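Local atomic coordinates of cobalamin biosynthesis precorrin-6Y methylase (cbiE) (Archaeoglobus fulgidus, PDB entry 2BB3), a protein that probably transfers a methyl group from S-adenosyl-L-methionine to a precorrin intermediate in the biosynthesis of adenosylcobalamin. Residues C32-I43 with E120-V128; F74-E84 with L104-V115. One frame throughout, in Å; residues are numbered along the deposited sequence.

Contact 1: residues C32-I43 with E120-V128. With SAH (S-adenosyl-L-homocysteine), chain C.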
loop_
_atom_site.group_PDB
_atom_site.type_symbol
_atom_site.label_atom_id
_atom_site.label_comp_id
_atom_site.label_asym_id
_atom_site.label_seq_id
_atom_site.Cartn_x
_atom_site.Cartn_y
_atom_site.Cartn_z
ATOM N N CYS A 32 4.614 3.208 -11.259
ATOM C CA CYS A 32 5.769 3.677 -12.020
ATOM C C CYS A 32 6.400 2.493 -12.732
ATOM O O CYS A 32 6.087 1.343 -12.425
ATOM C CB CYS A 32 6.784 4.279 -11.062
ATOM S SG CYS A 32 5.957 5.342 -9.851
ATOM N N ARG A 33 7.287 2.771 -13.677
ATOM C CA ARG A 33 7.965 1.714 -14.405
ATOM C C ARG A 33 8.911 0.999 -13.446
ATOM O O ARG A 33 9.566 1.640 -12.621
ATOM C CB ARG A 33 8.751 2.302 -15.584
ATOM C CG ARG A 33 7.872 2.871 -16.705
ATOM C CD ARG A 33 7.105 1.759 -17.416
ATOM N NE ARG A 33 5.799 2.204 -17.910
ATOM C CZ ARG A 33 5.551 2.632 -19.146
ATOM N NH1 ARG A 33 6.520 2.682 -20.054
ATOM N NH2 ARG A 33 4.323 3.014 -19.476
ATOM N N GLY A 34 8.966 -0.327 -13.546
ATOM C CA GLY A 34 9.840 -1.101 -12.681
ATOM C C GLY A 34 9.321 -1.275 -11.263
ATOM O O GLY A 34 10.093 -1.259 -10.294
ATOM N N GLN A 35 8.004 -1.429 -11.135
ATOM C CA GLN A 35 7.393 -1.622 -9.827
ATOM C C GLN A 35 6.621 -2.917 -9.773
ATOM O O GLN A 35 5.933 -3.196 -8.800
ATOM C CB GLN A 35 6.494 -0.452 -9.461
ATOM C CG GLN A 35 7.279 0.764 -9.020
ATOM C CD GLN A 35 6.411 1.820 -8.396
ATOM O OE1 GLN A 35 5.286 2.040 -8.833
ATOM N NE2 GLN A 35 6.930 2.495 -7.379
ATOM N N THR A 36 6.760 -3.712 -10.826
ATOM C CA THR A 36 6.118 -5.014 -10.904
ATOM C C THR A 36 6.942 -5.993 -10.065
ATOM O O THR A 36 8.168 -5.848 -9.968
ATOM C CB THR A 36 6.057 -5.492 -12.360
ATOM O OG1 THR A 36 5.751 -6.891 -12.401
ATOM C CG2 THR A 36 7.381 -5.218 -13.068
ATOM N N THR A 37 6.279 -6.979 -9.457
ATOM C CA THR A 37 6.971 -7.956 -8.614
ATOM C C THR A 37 7.230 -9.277 -9.330
ATOM O O THR A 37 6.488 -9.661 -10.237
ATOM C CB THR A 37 6.179 -8.250 -7.314
ATOM O OG1 THR A 37 4.921 -8.859 -7.635
ATOM C CG2 THR A 37 5.932 -6.961 -6.543
ATOM N N GLU A 38 8.291 -9.964 -8.911
ATOM C CA GLU A 38 8.678 -11.239 -9.507
ATOM C C GLU A 38 7.504 -12.208 -9.570
ATOM O O GLU A 38 7.386 -12.988 -10.511
ATOM C CB GLU A 38 9.821 -11.888 -8.715
ATOM C CG GLU A 38 10.900 -10.915 -8.241
ATOM C CD GLU A 38 12.126 -11.610 -7.653
ATOM O OE1 GLU A 38 11.967 -12.698 -7.044
ATOM O OE2 GLU A 38 13.245 -11.059 -7.787
ATOM N N ARG A 39 6.634 -12.162 -8.570
ATOM C CA ARG A 39 5.492 -13.059 -8.571
ATOM C C ARG A 39 4.477 -12.614 -9.619
ATOM O O ARG A 39 3.884 -13.445 -10.304
ATOM C CB ARG A 39 4.861 -13.119 -7.183
ATOM C CG ARG A 39 4.059 -14.390 -6.946
ATOM C CD ARG A 39 3.622 -14.501 -5.491
ATOM N NE ARG A 39 2.846 -15.710 -5.232
ATOM C CZ ARG A 39 2.179 -15.936 -4.105
ATOM N NH1 ARG A 39 2.195 -15.030 -3.133
ATOM N NH2 ARG A 39 1.490 -17.061 -3.953
ATOM N N ALA A 40 4.292 -11.306 -9.758
ATOM C CA ALA A 40 3.364 -10.789 -10.755
ATOM C C ALA A 40 3.795 -11.226 -12.163
ATOM O O ALA A 40 2.975 -11.681 -12.956
ATOM C CB ALA A 40 3.298 -9.265 -10.677
ATOM N N LYS A 41 5.086 -11.106 -12.461
ATOM C CA LYS A 41 5.602 -11.483 -13.773
ATOM C C LYS A 41 5.418 -12.968 -14.040
ATOM O O LYS A 41 5.073 -13.365 -15.148
ATOM C CB LYS A 41 7.085 -11.114 -13.892
ATOM C CG LYS A 41 7.354 -9.629 -13.735
ATOM C CD LYS A 41 8.844 -9.301 -13.738
ATOM C CE LYS A 41 9.095 -7.955 -13.065
ATOM N NZ LYS A 41 10.500 -7.478 -13.228
ATOM N N GLU A 42 5.643 -13.790 -13.025
ATOM C CA GLU A 42 5.488 -15.228 -13.192
ATOM C C GLU A 42 4.034 -15.544 -13.507
ATOM O O GLU A 42 3.743 -16.313 -14.430
ATOM C CB GLU A 42 5.948 -15.951 -11.928
ATOM C CG GLU A 42 7.422 -15.708 -11.595
ATOM C CD GLU A 42 7.848 -16.353 -10.289
ATOM O OE1 GLU A 42 9.017 -16.142 -9.868
ATOM O OE2 GLU A 42 7.018 -17.071 -9.681
ATOM N N ILE A 43 3.120 -14.940 -12.750
ATOM C CA ILE A 43 1.699 -15.138 -12.983
ATOM C C ILE A 43 1.390 -14.695 -14.408
ATOM O O ILE A 43 0.730 -15.412 -15.155
ATOM C CB ILE A 43 0.845 -14.298 -11.977
ATOM C CG1 ILE A 43 0.929 -14.915 -10.582
ATOM C CG2 ILE A 43 -0.603 -14.243 -12.420
ATOM C CD1 ILE A 43 0.485 -13.991 -9.485
ATOM N N GLU A 120 -2.872 -10.340 -6.411
ATOM C CA GLU A 120 -1.438 -10.122 -6.267
ATOM C C GLU A 120 -1.243 -8.613 -6.164
ATOM O O GLU A 120 -1.499 -7.895 -7.123
ATOM C CB GLU A 120 -0.634 -10.627 -7.467
ATOM C CG GLU A 120 0.900 -10.480 -7.285
ATOM C CD GLU A 120 1.396 -11.209 -6.038
ATOM O OE1 GLU A 120 0.749 -12.204 -5.649
ATOM O OE2 GLU A 120 2.421 -10.801 -5.447
ATOM N N PRO A 121 -0.773 -8.121 -5.002
ATOM C CA PRO A 121 -0.523 -6.697 -4.712
ATOM C C PRO A 121 0.542 -6.048 -5.577
ATOM O O PRO A 121 1.432 -6.710 -6.073
ATOM C CB PRO A 121 -0.054 -6.701 -3.261
ATOM C CG PRO A 121 -0.503 -8.029 -2.715
ATOM C CD PRO A 121 -0.341 -8.962 -3.871
ATOM N N ALA A 122 0.453 -4.733 -5.743
ATOM C CA ALA A 122 1.465 -3.984 -6.482
ATOM C C ALA A 122 1.539 -2.611 -5.805
ATOM O O ALA A 122 0.771 -2.342 -4.894
ATOM C CB ALA A 122 1.068 -3.847 -7.952
ATOM N N ILE A 123 2.432 -1.742 -6.256
ATOM C CA ILE A 123 2.553 -0.421 -5.659
ATOM C C ILE A 123 1.502 0.557 -6.179
ATOM O O ILE A 123 1.349 0.751 -7.382
ATOM C CB ILE A 123 3.998 0.086 -5.854
ATOM C CG1 ILE A 123 4.887 -0.719 -4.875
ATOM C CG2 ILE A 123 4.103 1.600 -5.604
ATOM C CD1 ILE A 123 6.286 -0.783 -5.260
ATOM N N SER A 124 0.751 1.146 -5.252
ATOM C CA SER A 124 -0.329 2.056 -5.606
ATOM C C SER A 124 0.074 3.513 -5.657
ATOM O O SER A 124 1.117 3.901 -5.135
ATOM C CB SER A 124 -1.495 1.903 -4.623
ATOM O OG SER A 124 -1.122 2.326 -3.332
ATOM N N SER A 125 -0.776 4.322 -6.281
ATOM C CA SER A 125 -0.506 5.744 -6.392
ATOM C C SER A 125 -0.561 6.296 -4.972
ATOM O O SER A 125 0.055 7.325 -4.655
ATOM C CB SER A 125 -1.545 6.422 -7.295
ATOM O OG SER A 125 -2.866 6.189 -6.840
ATOM N N VAL A 126 -1.307 5.607 -4.120
ATOM C CA VAL A 126 -1.403 6.001 -2.730
ATOM C C VAL A 126 -0.026 5.892 -2.087
ATOM O O VAL A 126 0.415 6.807 -1.395
ATOM C CB VAL A 126 -2.427 5.130 -1.953
ATOM C CG1 VAL A 126 -2.158 5.248 -0.417
ATOM C CG2 VAL A 126 -3.847 5.607 -2.275
ATOM N N GLN A 127 0.664 4.787 -2.327
ATOM C CA GLN A 127 2.002 4.613 -1.769
ATOM C C GLN A 127 2.998 5.617 -2.316
ATOM O O GLN A 127 3.840 6.145 -1.574
ATOM C CB GLN A 127 2.524 3.204 -2.058
ATOM C CG GLN A 127 1.949 2.138 -1.159
ATOM C CD GLN A 127 2.235 0.763 -1.681
ATOM O OE1 GLN A 127 1.539 0.279 -2.575
ATOM N NE2 GLN A 127 3.286 0.127 -1.152
ATOM N N VAL A 128 2.916 5.875 -3.617
ATOM C CA VAL A 128 3.840 6.828 -4.220
ATOM C C VAL A 128 3.621 8.219 -3.612
ATOM O O VAL A 128 4.592 8.896 -3.283
ATOM C CB VAL A 128 3.672 6.844 -5.763
ATOM C CG1 VAL A 128 4.476 7.963 -6.386
ATOM C CG2 VAL A 128 4.127 5.499 -6.333
HETATM N N SAH C . -5.510 0.802 -8.365
HETATM C CA SAH C . -4.960 2.095 -8.446
HETATM C CB SAH C . -6.035 3.174 -8.321
HETATM C CG SAH C . -7.232 3.276 -9.256
HETATM S SD SAH C . -8.583 4.338 -8.819
HETATM C C SAH C . -3.855 2.183 -7.457
HETATM O O SAH C . -3.229 3.149 -7.638
HETATM O OXT SAH C . -3.703 1.365 -6.592
HETATM C "C5'" SAH C . -7.885 5.568 -9.882
HETATM C "C4'" SAH C . -7.393 6.818 -9.176
HETATM O "O4'" SAH C . -6.148 6.691 -8.611
HETATM C "C3'" SAH C . -7.399 8.088 -9.970
HETATM O "O3'" SAH C . -8.621 8.689 -10.064
HETATM C "C2'" SAH C . -6.420 8.890 -9.192
HETATM O "O2'" SAH C . -7.009 9.602 -8.193
HETATM C "C1'" SAH C . -5.508 7.884 -8.590
HETATM N N9 SAH C . -4.314 7.733 -9.388
HETATM C C8 SAH C . -4.024 6.693 -10.109
HETATM N N7 SAH C . -2.871 6.809 -10.667
HETATM C C5 SAH C . -2.388 7.936 -10.310
HETATM C C6 SAH C . -1.212 8.543 -10.600
HETATM N N6 SAH C . -0.324 8.038 -11.377
HETATM N N1 SAH C . -0.972 9.721 -10.062
HETATM C C2 SAH C . -1.876 10.295 -9.263
HETATM N N3 SAH C . -3.005 9.681 -8.991
HETATM C C4 SAH C . -3.275 8.527 -9.508
#
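Gln35 lies across Ile123 at about a right angle. The end of its amide meets the CG2 methyl of Ile123, with NE2 and OE1 of Gln35 each 3.5 Å from that carbon. CG of Gln35 is anti to the carbonyl carbon (chi1 -77°), and the extended chain beyond it carries the amide to this branch. Nearby, Cys32 SG meets Val128 CG2 at 4.0 Å. Ile43 CD1 packs against the CB and CG of Glu120.

The hydrogen bonds are local. Cys32 N donates to Gln35 OE1 over 2.8 Å, from above the carbonyl plane. Thr31 N bonds to the same oxygen, so two backbone groups hold the amide. A leucine in place of Gln35 would probably leave both N-H groups without this acceptor and the turn less firmly held. Each following helix is capped. Thr37 OG1 accepts from Ala40 N, while Ser124 and Gln127 form a capping box, with Ser124 N 2.9 Å from Gln127 OE1.

Charge contributes loosely. Arg39 CD is 3.7 Å from Glu120 OE1, and Arg39 NH1 is 4.1 Å from it. That oxygen stands off the guanidinium plane, so the two attract by charge alone, without a salt bridge. Glu120 OE2 is buried and has no partner in the model.

Ser125 grips the S-adenosyl-L-homocysteine carboxylate. Its N donates to ligand atom O at 3.0 Å and 175°, and its OG donates to the same oxygen. The N-terminal end of helix 125-133 would probably favour that negative charge.

Glu120 ends strand 116-120, which pairs with strand 23-28. Ile43 and Glu120 both pack on Trp25 and Val27 of that strand. Cys32 is disulfide-bonded to Cys188, and Gln35 packs on Glu120 of the second subunit.

Contact 2: residues F74-E84 with L104-V115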
loop_
_atom_site.group_PDB
_atom_site.type_symbol
_atom_site.label_atom_id
_atom_site.label_comp_id
_atom_site.label_asym_id
_atom_site.label_seq_id
_atom_site.Cartn_x
_atom_site.Cartn_y
_atom_site.Cartn_z
ATOM N N PHE A 74 -15.616 -2.092 -16.921
ATOM C CA PHE A 74 -15.194 -2.776 -15.702
ATOM C C PHE A 74 -16.368 -3.080 -14.778
ATOM O O PHE A 74 -16.187 -3.239 -13.570
ATOM C CB PHE A 74 -14.163 -1.935 -14.948
ATOM C CG PHE A 74 -12.801 -1.948 -15.577
ATOM C CD1 PHE A 74 -12.537 -1.203 -16.724
ATOM C CD2 PHE A 74 -11.786 -2.734 -15.037
ATOM C CE1 PHE A 74 -11.279 -1.246 -17.325
ATOM C CE2 PHE A 74 -10.528 -2.785 -15.629
ATOM C CZ PHE A 74 -10.273 -2.041 -16.773
ATOM N N LYS A 75 -17.566 -3.164 -15.347
ATOM C CA LYS A 75 -18.762 -3.446 -14.562
ATOM C C LYS A 75 -18.884 -4.938 -14.267
ATOM O O LYS A 75 -18.115 -5.750 -14.779
ATOM C CB LYS A 75 -20.024 -2.951 -15.291
ATOM C CG LYS A 75 -20.079 -1.435 -15.547
ATOM C CD LYS A 75 -19.641 -0.637 -14.326
ATOM C CE LYS A 75 -19.958 0.843 -14.467
ATOM N NZ LYS A 75 -21.418 1.113 -14.334
ATOM N N GLY A 76 -19.859 -5.289 -13.439
ATOM C CA GLY A 76 -20.053 -6.679 -13.066
ATOM C C GLY A 76 -20.112 -7.682 -14.205
ATOM O O GLY A 76 -19.350 -8.651 -14.221
ATOM N N ASP A 77 -20.993 -7.403 -15.160
ATOM C CA ASP A 77 -21.203 -8.225 -16.344
ATOM C C ASP A 77 -19.908 -8.575 -17.068
ATOM O O ASP A 77 -19.688 -9.725 -17.467
ATOM C CB ASP A 77 -22.132 -7.475 -17.304
ATOM C CG ASP A 77 -21.775 -5.997 -17.422
ATOM O OD1 ASP A 77 -21.894 -5.270 -16.410
ATOM O OD2 ASP A 77 -21.370 -5.564 -18.522
ATOM N N GLU A 78 -19.047 -7.578 -17.214
ATOM C CA GLU A 78 -17.786 -7.730 -17.928
ATOM C C GLU A 78 -16.818 -8.588 -17.100
ATOM O O GLU A 78 -16.090 -9.415 -17.650
ATOM C CB GLU A 78 -17.164 -6.359 -18.223
ATOM C CG GLU A 78 -15.794 -6.414 -18.899
ATOM C CD GLU A 78 -15.812 -7.164 -20.230
ATOM O OE1 GLU A 78 -15.305 -8.309 -20.295
ATOM O OE2 GLU A 78 -16.347 -6.613 -21.219
ATOM N N ILE A 79 -16.811 -8.404 -15.780
ATOM C CA ILE A 79 -15.918 -9.197 -14.934
ATOM C C ILE A 79 -16.454 -10.620 -14.807
ATOM O O ILE A 79 -15.686 -11.562 -14.640
ATOM C CB ILE A 79 -15.715 -8.552 -13.520
ATOM C CG1 ILE A 79 -14.625 -7.482 -13.571
ATOM C CG2 ILE A 79 -15.214 -9.589 -12.527
ATOM C CD1 ILE A 79 -14.834 -6.406 -14.595
ATOM N N ARG A 80 -17.774 -10.773 -14.900
ATOM C CA ARG A 80 -18.372 -12.100 -14.834
ATOM C C ARG A 80 -17.934 -12.912 -16.048
ATOM O O ARG A 80 -17.589 -14.094 -15.927
ATOM C CB ARG A 80 -19.905 -12.028 -14.801
ATOM C CG ARG A 80 -20.494 -11.667 -13.449
ATOM C CD ARG A 80 -21.988 -12.024 -13.351
ATOM N NE ARG A 80 -22.595 -11.377 -12.193
ATOM C CZ ARG A 80 -22.741 -10.058 -12.064
ATOM N NH1 ARG A 80 -22.335 -9.243 -13.031
ATOM N NH2 ARG A 80 -23.264 -9.543 -10.953
ATOM N N ARG A 81 -17.942 -12.272 -17.216
ATOM C CA ARG A 81 -17.531 -12.933 -18.455
ATOM C C ARG A 81 -16.110 -13.453 -18.264
ATOM O O ARG A 81 -15.869 -14.665 -18.333
ATOM C CB ARG A 81 -17.582 -11.944 -19.630
ATOM C CG ARG A 81 -17.529 -12.605 -21.009
ATOM C CD ARG A 81 -17.595 -11.603 -22.173
ATOM N NE ARG A 81 -18.737 -10.694 -22.070
ATOM C CZ ARG A 81 -18.669 -9.467 -21.562
ATOM N NH1 ARG A 81 -17.510 -9.003 -21.120
ATOM N NH2 ARG A 81 -19.757 -8.709 -21.478
ATOM N N ILE A 82 -15.181 -12.531 -18.010
ATOM C CA ILE A 82 -13.778 -12.863 -17.786
ATOM C C ILE A 82 -13.660 -14.010 -16.790
ATOM O O ILE A 82 -12.864 -14.931 -16.966
ATOM C CB ILE A 82 -13.008 -11.649 -17.200
ATOM C CG1 ILE A 82 -12.977 -10.508 -18.213
ATOM C CG2 ILE A 82 -11.599 -12.071 -16.794
ATOM C CD1 ILE A 82 -12.275 -9.267 -17.711
HETATM N N MSE A 83 -14.465 -13.921 -15.738
HETATM C CA MSE A 83 -14.498 -14.905 -14.665
HETATM C C MSE A 83 -14.770 -16.310 -15.195
HETATM O O MSE A 83 -13.985 -17.226 -14.963
HETATM C CB MSE A 83 -15.575 -14.503 -13.654
HETATM C CG MSE A 83 -15.286 -14.882 -12.215
HETATM SE SE MSE A 83 -15.613 -13.381 -11.036
HETATM C CE MSE A 83 -13.956 -12.458 -11.344
ATOM N N GLU A 84 -15.874 -16.477 -15.918
ATOM C CA GLU A 84 -16.231 -17.790 -16.453
ATOM C C GLU A 84 -15.204 -18.312 -17.453
ATOM O O GLU A 84 -14.922 -19.511 -17.493
ATOM C CB GLU A 84 -17.621 -17.744 -17.100
ATOM C CG GLU A 84 -18.334 -19.098 -17.137
ATOM C CD GLU A 84 -18.435 -19.747 -15.757
ATOM O OE1 GLU A 84 -18.960 -19.102 -14.821
ATOM O OE2 GLU A 84 -17.989 -20.908 -15.614
ATOM N N LEU A 104 -11.458 -3.417 -7.865
ATOM C CA LEU A 104 -12.604 -4.237 -8.188
ATOM C C LEU A 104 -13.303 -4.849 -6.979
ATOM O O LEU A 104 -14.354 -5.441 -7.115
ATOM C CB LEU A 104 -12.164 -5.359 -9.147
ATOM C CG LEU A 104 -11.640 -4.885 -10.511
ATOM C CD1 LEU A 104 -11.197 -6.086 -11.335
ATOM C CD2 LEU A 104 -12.716 -4.086 -11.252
ATOM N N GLY A 105 -12.724 -4.705 -5.797
ATOM C CA GLY A 105 -13.316 -5.284 -4.600
ATOM C C GLY A 105 -14.837 -5.254 -4.532
ATOM O O GLY A 105 -15.486 -6.293 -4.370
ATOM N N ARG A 106 -15.392 -4.051 -4.658
ATOM C CA ARG A 106 -16.830 -3.840 -4.591
ATOM C C ARG A 106 -17.657 -4.704 -5.525
ATOM O O ARG A 106 -18.533 -5.434 -5.077
ATOM C CB ARG A 106 -17.152 -2.374 -4.859
ATOM C CG ARG A 106 -16.775 -1.438 -3.737
ATOM C CD ARG A 106 -16.922 -0.002 -4.207
ATOM N NE ARG A 106 -17.280 0.906 -3.123
ATOM C CZ ARG A 106 -17.664 2.165 -3.311
ATOM N NH1 ARG A 106 -17.980 2.930 -2.273
ATOM N NH2 ARG A 106 -17.733 2.657 -4.543
ATOM N N VAL A 107 -17.404 -4.628 -6.824
ATOM C CA VAL A 107 -18.200 -5.436 -7.726
ATOM C C VAL A 107 -17.941 -6.921 -7.529
ATOM O O VAL A 107 -18.831 -7.726 -7.763
ATOM C CB VAL A 107 -17.985 -5.043 -9.193
ATOM C CG1 VAL A 107 -18.201 -3.540 -9.342
ATOM C CG2 VAL A 107 -16.609 -5.439 -9.653
ATOM N N LEU A 108 -16.744 -7.285 -7.081
ATOM C CA LEU A 108 -16.448 -8.694 -6.838
ATOM C C LEU A 108 -17.436 -9.240 -5.804
ATOM O O LEU A 108 -17.973 -10.335 -5.964
ATOM C CB LEU A 108 -14.999 -8.894 -6.342
ATOM C CG LEU A 108 -13.843 -8.771 -7.346
ATOM C CD1 LEU A 108 -12.516 -8.985 -6.639
ATOM C CD2 LEU A 108 -14.019 -9.785 -8.478
ATOM N N ARG A 109 -17.689 -8.469 -4.751
ATOM C CA ARG A 109 -18.632 -8.899 -3.721
ATOM C C ARG A 109 -20.036 -9.120 -4.282
ATOM O O ARG A 109 -20.836 -9.820 -3.679
ATOM C CB ARG A 109 -18.681 -7.884 -2.576
ATOM C CG ARG A 109 -17.371 -7.764 -1.835
ATOM C CD ARG A 109 -17.463 -6.827 -0.645
ATOM N NE ARG A 109 -16.132 -6.357 -0.277
ATOM C CZ ARG A 109 -15.711 -5.109 -0.450
ATOM N NH1 ARG A 109 -16.524 -4.204 -0.975
ATOM N NH2 ARG A 109 -14.465 -4.773 -0.132
ATOM N N GLU A 110 -20.330 -8.528 -5.433
ATOM C CA GLU A 110 -21.641 -8.694 -6.065
ATOM C C GLU A 110 -21.696 -9.863 -7.033
ATOM O O GLU A 110 -22.708 -10.073 -7.695
ATOM C CB GLU A 110 -22.041 -7.437 -6.838
ATOM C CG GLU A 110 -22.294 -6.234 -5.981
ATOM C CD GLU A 110 -22.835 -5.077 -6.788
ATOM O OE1 GLU A 110 -23.713 -4.361 -6.268
ATOM O OE2 GLU A 110 -22.388 -4.879 -7.938
ATOM N N ILE A 111 -20.625 -10.633 -7.125
ATOM C CA ILE A 111 -20.622 -11.739 -8.062
ATOM C C ILE A 111 -20.716 -13.097 -7.372
ATOM O O ILE A 111 -20.010 -13.355 -6.402
ATOM C CB ILE A 111 -19.352 -11.671 -8.948
ATOM C CG1 ILE A 111 -19.344 -10.338 -9.705
ATOM C CG2 ILE A 111 -19.311 -12.854 -9.903
ATOM C CD1 ILE A 111 -18.051 -10.055 -10.452
ATOM N N ALA A 112 -21.620 -13.944 -7.864
ATOM C CA ALA A 112 -21.806 -15.285 -7.311
ATOM C C ALA A 112 -20.575 -16.083 -7.699
ATOM O O ALA A 112 -20.450 -16.575 -8.824
ATOM C CB ALA A 112 -23.062 -15.923 -7.867
ATOM N N GLU A 113 -19.675 -16.197 -6.732
ATOM C CA GLU A 113 -18.376 -16.838 -6.862
ATOM C C GLU A 113 -18.285 -18.344 -7.126
ATOM O O GLU A 113 -18.365 -19.144 -6.198
ATOM C CB GLU A 113 -17.581 -16.523 -5.587
ATOM C CG GLU A 113 -16.105 -16.869 -5.664
ATOM C CD GLU A 113 -15.267 -15.720 -6.187
ATOM O OE1 GLU A 113 -15.551 -15.222 -7.299
ATOM O OE2 GLU A 113 -14.317 -15.316 -5.478
ATOM N N ASP A 114 -18.104 -18.743 -8.377
ATOM C CA ASP A 114 -17.911 -20.165 -8.673
ATOM C C ASP A 114 -16.393 -20.339 -8.770
ATOM O O ASP A 114 -15.791 -21.060 -7.975
ATOM C CB ASP A 114 -18.557 -20.569 -9.999
ATOM C CG ASP A 114 -18.229 -22.010 -10.388
ATOM O OD1 ASP A 114 -18.322 -22.894 -9.508
ATOM O OD2 ASP A 114 -17.878 -22.255 -11.567
ATOM N N VAL A 115 -15.791 -19.666 -9.745
ATOM C CA VAL A 115 -14.351 -19.686 -9.918
ATOM C C VAL A 115 -13.731 -18.858 -8.783
ATOM O O VAL A 115 -14.296 -17.859 -8.346
ATOM C CB VAL A 115 -13.953 -19.116 -11.321
ATOM C CG1 VAL A 115 -15.089 -18.302 -11.883
ATOM C CG2 VAL A 115 -12.701 -18.266 -11.234
#
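Met83 and Val115 bring their CA atoms to 6.7 Å, while those of Phe74 and Leu104 are 8.1 Å apart. Gly76, without a side chain, comes closest, its CA 5.8 Å from Val107 CA. Residues 76-84 are helical. They face the short helix 105-109 and the loop that follows it.

Ile111 fills the middle. Its CD1 reaches Ile79 CG2 at 3.5 Å, the two side chains crossing at about a right angle. Its CG2 touches the selenium of Met83, a selenomethionine, at 3.9 Å. Its CG1 sits over the centre of one face of the Arg80 guanidinium. From there Arg80 NH2 makes a weak hydrogen bond to Glu110 O, 3.3 Å long and bent.

The bent chain of Met83 places CE against Leu108 CD2. Its CG is 3.4 Å from Val115 CG1, which is tight. Val115 chi1 is 19°, close to eclipsed, which is consistent with some strain. At the other end, Leu104 CD2 meets the edge of the Phe74 ring at CD2.

Met83, Leu104 and Leu108 also pack on Ile24 or Ile26 of strand 23-28. Two helical connections thus cover one face of a parallel sheet, as in the N-terminal alpha/beta domain of tetrapyrrole methylases.

Overall arrangement
From the N terminus the chain forms strand 23-28 and enters residues 32-43, the first half of contact 1. It then passes residues 74-84, strand 91-95 and residues 104-115, where contact 2 closes the shorter loop. Strand 116-120 follows, and residues 120-128 close contact 1. Contact 2 therefore falls wholly within the span of contact 1, and the two do not cross. Their centres are 22 Å apart and their nearest atoms about 10 Å. They flank opposite faces of the parallel sheet: contact 1 meets Trp25 and Val27 of strand 23-28, contact 2 Ile24 and Ile26. Contact 1 also reaches the ligand, and both touch the second subunit.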